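Local coordinates for polyhedrin (Simulium ubiquitum cypovirus, PDB 5A9A), which forms the crystalline matrix of cypovirus polyhedra, the microcrystalline occlusion bodies that embed virus particles and presumably protect them between insect hosts, at the interface of chains A and B. Residues are numbered along the deposited sequence; one frame, centred on the assembly and turned at random. Chains: chain A/B, Polyhedrin.

Contact 1: the interface of chains A and B. Residues chain A 80, 83-84, 87-88; chain B 204, 206-208, 217.
In this cypovirus polyhedrin, the end of helix 76-87 of chain A packs against strand 206-208 of chain B and the loop before it, an interface between copies of one protein that is not an exact two-fold. A:Arg87, the last residue of the helix, carries much of the polar contact; A:Arg88 and B:Leu206 bury more surface. Its CG stands anti to the carbonyl carbon, CB to CD run on extended, and a bend at chi3 (55°) swings the guanidinium of A:Arg87 back along the helix toward A:Glu83. NE only skirts B:Leu206. CZ lies 3.6 Å from CD1 of B:Leu206, whose methyl sits over one guanidinium face toward the rim; a branched aliphatic chain suits a flat cation that keeps its polar edge for hydrogen bonds. At that edge NH1 gives an in-plane bond of 2.8 Å to the backbone O of B:Asn204, on a carbonyl lone pair (158° at H). NH1 also reaches OE2 of A:Glu83 at 3.1 Å, a salt bridge within the chain that meets the oxygen from above the carboxylate plane. NH2 binds a water at 2.9 Å, and that water returns to B:Asn204 O.

One helical turn earlier, A:Glu83 extends its carboxylate nearly coplanar with the amide of B:Asn204. ND2 of B:Asn204 donates to the syn lone pair of OE1 at 3.0 Å, while a second water joins OE2 to the backbone N of B:Asn204. The carboxylate probably helps to orient the arginine while accepting the amide N-H, and its negative charge may favour both donors.

A:Arg88, just beyond the helix, holds CG in the crowded position between backbone N and carbonyl carbon (chi1 39°). Its CB meets the ring edge of B:Tyr217 at CD1, and CG of B:Leu208 lies 3.7 Å from CZ, centred over the guanidinium face. A:Asn84 OD1 shares a third water with the backbone N of B:Tyr207.

Contact 2: the interface of chains A and B. Residues chain A 57, 59-60, 140, 172-174; chain B 195-197, 199.
Two polyhedrin chains meet here where the end of helix 191-197 of chain B, with the loop residue B:Ile199, lies against strands 57-62 and 170-176 of chain A.

The direct hydrogen bonds fall on the last turn of the helix. A:Asn59, its CG in the crowded position (chi1 64°), directs ND2 to the backbone O of B:Gln196 at 3.1 Å; the oxygen lies in the asparagine's amide plane, but the donor stands above the carbonyl plane. An amide suits this place because its second N-H can serve water, here one that leads to B:Ile195 O. The indole NE1 of A:Trp140 donates to the side-chain OD1 of B:Asn197 at 3.0 Å (161° at H). The acceptor sits at the indole edge, in its plane, whereas the asparagine amide is turned 68° away and is met from above. A:Lys174 NZ adds a weak bond to the same OD1, so the oxygen is approached by two donors.

Water extends the polar contacts. A:Lys174 NZ binds a water at 2.6 Å that continues to OE1 of B:Gln196, and another water links A:Lys172 NZ to B:Ile199 O.

Apolar packing has two centres. B:Ile199 drives CD1 between CG of A:Lys172, at 3.6 Å, CB of A:Asn59 and the benzo rim of A:Trp140, while its CG2 packs against the backbone of A:Gly60, whose conformation is one that glycine adopts readily. B:Gln196, extended beyond CG, lays CG over one face of the A:Phe57 ring, 3.9 Å from the centroid, and CG2 of B:Ile195 touches CZ of that ring at 3.6 Å. The long lysines serve twice, with methylenes for packing and amino tips for polar partners.

Behind this surface, A:Gly60 O lies over the centre of the A:Phe173 ring, tying strand 57-62 to strand 170-176 beneath the helix end of chain B.

Contact 1: the interface of chains A and B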
# COMPACT_ATOMS: atom_id res chain seq x y z
N LYS A 80 1.95 16.72 -15.76
CA LYS A 80 1.66 15.58 -16.63
C LYS A 80 2.59 15.58 -17.84
O LYS A 80 3.17 14.55 -18.19
CB LYS A 80 0.21 15.60 -17.10
CG LYS A 80 -0.12 14.48 -18.08
CD LYS A 80 -1.57 14.50 -18.50
CE LYS A 80 -1.85 15.58 -19.53
NZ LYS A 80 -3.30 15.66 -19.87
N GLU A 83 6.15 14.86 -16.98
CA GLU A 83 6.28 13.43 -16.70
C GLU A 83 6.32 12.63 -18.00
O GLU A 83 7.09 11.67 -18.12
CB GLU A 83 5.15 12.93 -15.81
CG GLU A 83 5.33 11.48 -15.39
CD GLU A 83 4.29 11.00 -14.41
OE1 GLU A 83 3.24 11.67 -14.25
OE2 GLU A 83 4.52 9.94 -13.79
N ASN A 84 5.50 13.01 -18.97
CA ASN A 84 5.52 12.36 -20.28
C ASN A 84 6.90 12.42 -20.90
O ASN A 84 7.46 11.40 -21.31
CB ASN A 84 4.51 13.01 -21.23
CG ASN A 84 3.10 12.50 -21.04
OD1 ASN A 84 2.89 11.38 -20.56
ND2 ASN A 84 2.12 13.30 -21.45
N ARG A 87 9.42 10.23 -18.77
CA ARG A 87 9.20 8.78 -18.75
C ARG A 87 8.88 8.19 -20.11
O ARG A 87 8.82 6.96 -20.27
CB ARG A 87 8.09 8.42 -17.76
CG ARG A 87 8.44 8.70 -16.31
CD ARG A 87 7.32 8.26 -15.40
NE ARG A 87 6.97 6.86 -15.60
CZ ARG A 87 5.76 6.34 -15.36
NH1 ARG A 87 4.78 7.11 -14.91
NH2 ARG A 87 5.54 5.05 -15.57
N ARG A 88 8.65 9.04 -21.10
CA ARG A 88 8.41 8.57 -22.46
C ARG A 88 8.71 9.67 -23.48
O ARG A 88 7.80 10.21 -24.12
CB ARG A 88 6.97 8.04 -22.62
CG ARG A 88 5.90 8.83 -21.88
CD ARG A 88 4.54 8.17 -22.04
NE ARG A 88 4.11 8.11 -23.44
CZ ARG A 88 3.26 8.97 -24.00
NH1 ARG A 88 2.72 9.95 -23.29
NH2 ARG A 88 2.94 8.83 -25.28
N ASN B 204 3.10 6.42 -11.56
CA ASN B 204 1.95 7.27 -11.84
C ASN B 204 1.36 6.92 -13.20
O ASN B 204 2.11 6.65 -14.15
CB ASN B 204 2.35 8.74 -11.82
CG ASN B 204 1.18 9.66 -11.59
OD1 ASN B 204 0.37 9.43 -10.69
ND2 ASN B 204 1.07 10.70 -12.40
N LEU B 206 0.21 6.94 -16.88
CA LEU B 206 0.60 7.73 -18.05
C LEU B 206 -0.55 7.82 -19.03
O LEU B 206 -1.33 6.87 -19.17
CB LEU B 206 1.81 7.10 -18.74
CG LEU B 206 3.14 7.16 -17.99
CD1 LEU B 206 4.15 6.22 -18.63
CD2 LEU B 206 3.66 8.59 -17.96
N TYR B 207 -0.66 8.95 -19.71
CA TYR B 207 -1.70 9.15 -20.70
C TYR B 207 -1.12 9.17 -22.10
O TYR B 207 -0.28 10.01 -22.43
CB TYR B 207 -2.47 10.44 -20.40
CG TYR B 207 -3.21 10.38 -19.09
CD1 TYR B 207 -2.59 10.74 -17.90
CD2 TYR B 207 -4.53 9.95 -19.03
CE1 TYR B 207 -3.26 10.67 -16.69
CE2 TYR B 207 -5.21 9.88 -17.84
CZ TYR B 207 -4.57 10.24 -16.67
OH TYR B 207 -5.25 10.17 -15.47
N LEU B 208 -1.56 8.22 -22.92
CA LEU B 208 -1.06 8.07 -24.28
C LEU B 208 -2.21 8.29 -25.27
O LEU B 208 -3.25 7.64 -25.17
CB LEU B 208 -0.43 6.69 -24.48
CG LEU B 208 0.73 6.33 -23.55
CD1 LEU B 208 0.24 5.76 -22.22
CD2 LEU B 208 1.67 5.33 -24.22
N TYR B 217 5.90 3.14 -26.90
CA TYR B 217 6.22 2.99 -25.48
C TYR B 217 6.58 1.55 -25.14
O TYR B 217 7.59 1.28 -24.49
CB TYR B 217 5.04 3.44 -24.62
CG TYR B 217 5.27 3.33 -23.12
CD1 TYR B 217 5.84 4.37 -22.40
CD2 TYR B 217 4.90 2.18 -22.42
CE1 TYR B 217 6.04 4.28 -21.04
CE2 TYR B 217 5.10 2.08 -21.06
CZ TYR B 217 5.67 3.13 -20.37
OH TYR B 217 5.87 3.03 -19.01
O HOH W 1 2.80 4.33 -15.22
O HOH W 2 5.49 8.29 -11.51
O HOH W 3 0.84 11.15 -18.89

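Contact 2: the interface of chains A and B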
# COMPACT_ATOMS: atom_id res chain seq x y z
N PHE A 57 9.54 -3.48 9.68
CA PHE A 57 10.41 -2.85 8.69
C PHE A 57 9.70 -1.72 7.96
O PHE A 57 8.51 -1.81 7.67
CB PHE A 57 10.94 -3.87 7.68
CG PHE A 57 9.87 -4.62 6.94
CD1 PHE A 57 9.35 -4.12 5.75
CD2 PHE A 57 9.39 -5.83 7.42
CE1 PHE A 57 8.37 -4.81 5.07
CE2 PHE A 57 8.41 -6.52 6.73
CZ PHE A 57 7.90 -6.01 5.56
N ASN A 59 9.73 -0.11 4.52
CA ASN A 59 10.09 0.00 3.12
C ASN A 59 9.01 0.77 2.38
O ASN A 59 7.93 1.02 2.91
CB ASN A 59 10.35 -1.37 2.48
CG ASN A 59 9.11 -2.24 2.45
OD1 ASN A 59 8.00 -1.78 2.72
ND2 ASN A 59 9.30 -3.51 2.10
N GLY A 60 9.31 1.15 1.15
CA GLY A 60 8.40 1.96 0.37
C GLY A 60 9.15 2.62 -0.76
O GLY A 60 10.31 2.30 -1.02
N TRP A 140 17.76 -4.70 -5.91
CA TRP A 140 18.71 -3.64 -5.61
C TRP A 140 19.92 -3.76 -6.53
O TRP A 140 20.26 -4.85 -6.99
CB TRP A 140 19.15 -3.72 -4.15
CG TRP A 140 17.99 -3.79 -3.20
CD1 TRP A 140 17.52 -4.90 -2.56
CD2 TRP A 140 17.15 -2.70 -2.79
NE1 TRP A 140 16.44 -4.57 -1.78
CE2 TRP A 140 16.19 -3.23 -1.90
CE3 TRP A 140 17.11 -1.34 -3.10
CZ2 TRP A 140 15.20 -2.44 -1.31
CZ3 TRP A 140 16.13 -0.55 -2.51
CH2 TRP A 140 15.19 -1.10 -1.63
N LYS A 172 13.57 4.30 -3.81
CA LYS A 172 13.10 3.06 -3.21
C LYS A 172 13.96 2.77 -1.99
O LYS A 172 15.17 2.96 -2.03
CB LYS A 172 13.18 1.90 -4.21
CG LYS A 172 12.38 0.66 -3.81
CD LYS A 172 12.31 -0.37 -4.94
CE LYS A 172 13.63 -1.12 -5.10
NZ LYS A 172 13.55 -2.19 -6.14
N PHE A 173 13.35 2.31 -0.90
CA PHE A 173 14.09 2.13 0.35
C PHE A 173 13.59 0.98 1.22
O PHE A 173 12.44 0.55 1.11
CB PHE A 173 14.07 3.42 1.17
CG PHE A 173 12.69 3.99 1.37
CD1 PHE A 173 11.92 3.59 2.45
CD2 PHE A 173 12.17 4.92 0.49
CE1 PHE A 173 10.65 4.10 2.64
CE2 PHE A 173 10.91 5.44 0.67
CZ PHE A 173 10.14 5.03 1.75
N LYS A 174 14.47 0.51 2.10
CA LYS A 174 14.16 -0.57 3.03
C LYS A 174 14.94 -0.37 4.33
O LYS A 174 16.17 -0.32 4.31
CB LYS A 174 14.52 -1.92 2.42
CG LYS A 174 14.08 -3.11 3.26
CD LYS A 174 15.19 -4.14 3.44
CE LYS A 174 15.55 -4.81 2.13
NZ LYS A 174 16.27 -6.10 2.37
N ILE B 195 9.95 -10.96 1.55
CA ILE B 195 8.95 -10.03 2.07
C ILE B 195 9.45 -8.59 2.05
O ILE B 195 8.74 -7.69 1.60
CB ILE B 195 8.54 -10.40 3.50
CG1 ILE B 195 7.75 -11.71 3.50
CG2 ILE B 195 7.71 -9.28 4.12
CD1 ILE B 195 7.60 -12.34 4.87
N GLN B 196 10.67 -8.37 2.52
CA GLN B 196 11.21 -7.02 2.66
C GLN B 196 11.67 -6.45 1.32
O GLN B 196 11.73 -5.23 1.15
CB GLN B 196 12.37 -7.01 3.66
CG GLN B 196 11.95 -7.35 5.08
CD GLN B 196 13.09 -7.26 6.07
OE1 GLN B 196 14.26 -7.28 5.68
NE2 GLN B 196 12.77 -7.14 7.34
N ASN B 197 11.98 -7.32 0.37
CA ASN B 197 12.40 -6.87 -0.96
C ASN B 197 11.23 -6.55 -1.88
O ASN B 197 11.39 -5.81 -2.85
CB ASN B 197 13.29 -7.92 -1.63
CG ASN B 197 14.76 -7.74 -1.31
OD1 ASN B 197 15.13 -6.92 -0.47
ND2 ASN B 197 15.61 -8.51 -1.98
N ILE B 199 8.87 -4.55 -2.77
CA ILE B 199 8.29 -3.22 -2.81
C ILE B 199 7.65 -3.05 -4.18
O ILE B 199 8.34 -2.80 -5.17
CB ILE B 199 9.36 -2.15 -2.59
CG1 ILE B 199 10.14 -2.44 -1.31
CG2 ILE B 199 8.74 -0.76 -2.53
CD1 ILE B 199 11.42 -1.64 -1.17
O HOH W 4 10.52 -3.14 -6.98
O HOH W 5 7.12 -5.34 1.36
O HOH W 6 15.55 -8.31 3.51

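The C-alpha centres of contact 1 and contact 2 lie about 25 Å apart, and the two contacts share no residue. Chain A offers the end of helix 76-87 and A:Arg88 to contact 1 and strands 57-62 and 170-176, with A:Trp140, to contact 2. Chain B draws both from one segment, residues 195 to 217: helix 191-197 and B:Ile199 for contact 2, then B:Asn204, strand 206-208 and B:Tyr217 of helix 211-221 for contact 1. Two separated footholds should limit rocking of one chain on the other. Such pairing in the deposited three-chain assembly plausibly contributes to the lattice of the polyhedra.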